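PDB 4CP6: choline binding protein PCPA from Streptococcus pneumoniae, which is a pneumococcal vaccine antigen that probably attaches to cell-wall choline at the surface and carries a leucine-rich repeat domain. Local coordinates for residues A80-Y84 and H113-A117. Residues are numbered along the deposited sequence; the frame is centred on the assembly and turned at random.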
# COMPACT_ATOMS: atom_id res chain seq x y z
N ALA A 80 -21.06 -1.69 12.94
CA ALA A 80 -21.56 -1.60 14.33
C ALA A 80 -20.92 -0.50 15.15
O ALA A 80 -21.62 0.23 15.86
CB ALA A 80 -21.42 -2.94 15.03
N PHE A 81 -19.59 -0.38 15.07
CA PHE A 81 -18.89 0.65 15.82
C PHE A 81 -18.22 1.65 14.88
O PHE A 81 -17.16 2.21 15.17
CB PHE A 81 -17.97 0.06 16.89
CG PHE A 81 -18.78 -0.73 17.88
CD1 PHE A 81 -19.66 -0.08 18.76
CD2 PHE A 81 -18.71 -2.11 17.92
CE1 PHE A 81 -20.44 -0.81 19.66
CE2 PHE A 81 -19.51 -2.84 18.81
CZ PHE A 81 -20.38 -2.18 19.67
N SER A 82 -18.87 1.88 13.74
CA SER A 82 -18.35 2.87 12.83
C SER A 82 -18.75 4.27 13.30
O SER A 82 -19.78 4.45 13.98
CB SER A 82 -18.84 2.64 11.41
OG SER A 82 -20.25 2.76 11.39
N TYR A 83 -17.95 5.24 12.93
CA TYR A 83 -18.22 6.63 13.24
C TYR A 83 -18.45 7.31 11.93
O TYR A 83 -17.58 7.27 11.04
CB TYR A 83 -17.07 7.29 14.03
CG TYR A 83 -17.27 8.79 14.12
CD1 TYR A 83 -18.09 9.34 15.11
CD2 TYR A 83 -16.85 9.63 13.09
CE1 TYR A 83 -18.36 10.71 15.14
CE2 TYR A 83 -17.18 10.99 13.07
CZ TYR A 83 -17.93 11.53 14.11
OH TYR A 83 -18.23 12.88 14.11
N TYR A 84 -19.60 7.96 11.84
CA TYR A 84 -19.98 8.78 10.70
C TYR A 84 -20.55 10.10 11.18
O TYR A 84 -21.36 10.13 12.11
CB TYR A 84 -21.03 8.10 9.82
CG TYR A 84 -20.50 6.89 9.11
CD1 TYR A 84 -19.78 7.01 7.93
CD2 TYR A 84 -20.83 5.61 9.55
CE1 TYR A 84 -19.31 5.89 7.25
CE2 TYR A 84 -20.39 4.48 8.87
CZ TYR A 84 -19.61 4.62 7.73
OH TYR A 84 -19.17 3.50 7.09
N HIS A 113 -15.20 1.25 11.14
CA HIS A 113 -14.82 2.27 10.18
C HIS A 113 -14.82 3.67 10.84
O HIS A 113 -15.82 4.02 11.48
CB HIS A 113 -15.77 2.29 8.96
CG HIS A 113 -15.65 3.56 8.20
ND1 HIS A 113 -14.72 3.72 7.21
CD2 HIS A 113 -16.27 4.76 8.40
CE1 HIS A 113 -14.79 4.99 6.83
NE2 HIS A 113 -15.74 5.64 7.51
N GLY A 114 -13.78 4.45 10.62
CA GLY A 114 -13.69 5.82 11.12
C GLY A 114 -13.71 5.96 12.63
O GLY A 114 -13.84 7.08 13.13
N SER A 115 -13.57 4.85 13.36
CA SER A 115 -13.64 4.87 14.82
C SER A 115 -12.86 6.00 15.46
O SER A 115 -11.70 6.20 15.14
CB SER A 115 -13.18 3.54 15.40
OG SER A 115 -13.24 3.53 16.82
N LYS A 116 -13.48 6.70 16.41
CA LYS A 116 -12.79 7.76 17.13
C LYS A 116 -12.08 7.22 18.39
O LYS A 116 -11.45 8.01 19.10
CB LYS A 116 -13.77 8.85 17.53
CG LYS A 116 -14.26 9.63 16.32
CD LYS A 116 -15.19 10.74 16.77
CE LYS A 116 -14.53 11.81 17.60
NZ LYS A 116 -15.48 12.92 17.89
N ALA A 117 -12.16 5.90 18.64
CA ALA A 117 -11.47 5.33 19.79
C ALA A 117 -9.94 5.45 19.58
O ALA A 117 -9.40 5.13 18.50
CB ALA A 117 -11.85 3.87 19.96
O HOH W 1 -16.43 8.06 8.76
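Residues 80-84 and 113-117 both lack regular secondary structure, and the directions of 81-84 and 113-116 differ by 86°. One backbone hydrogen bond joins them, from Tyr83 N to His113 O (2.9 Å); Ser82 CA touches the same oxygen at 3.1 Å. At Gly114, phi is positive and a CB would collide with Tyr83 O, so glycine suits the tight approach. Flat aromatic side chains suit the packing that follows. Tyr83 offers a face to the aliphatic part of Lys116, whose CD lies 3.6 Å from the ring centroid in a CH-pi contact. The Tyr84 and His113 rings are near parallel (19°, centroids 4.8 Å) but so offset that they hardly overlap, while a water bridges Tyr83 O and His113 NE2. Asp137 OD1 hydrogen-bonds His113 ND1, and Ser115 OG, hydrogen-bonded to Tyr94 OH, accepts from Ala117 N in an ST turn leading towards strand 119-122. Thus the loops after parallel-paired strands 69-76 and 106-107 meet as neighbouring solenoid coils do, 113-117 belonging to a BspA-type leucine-rich repeat region.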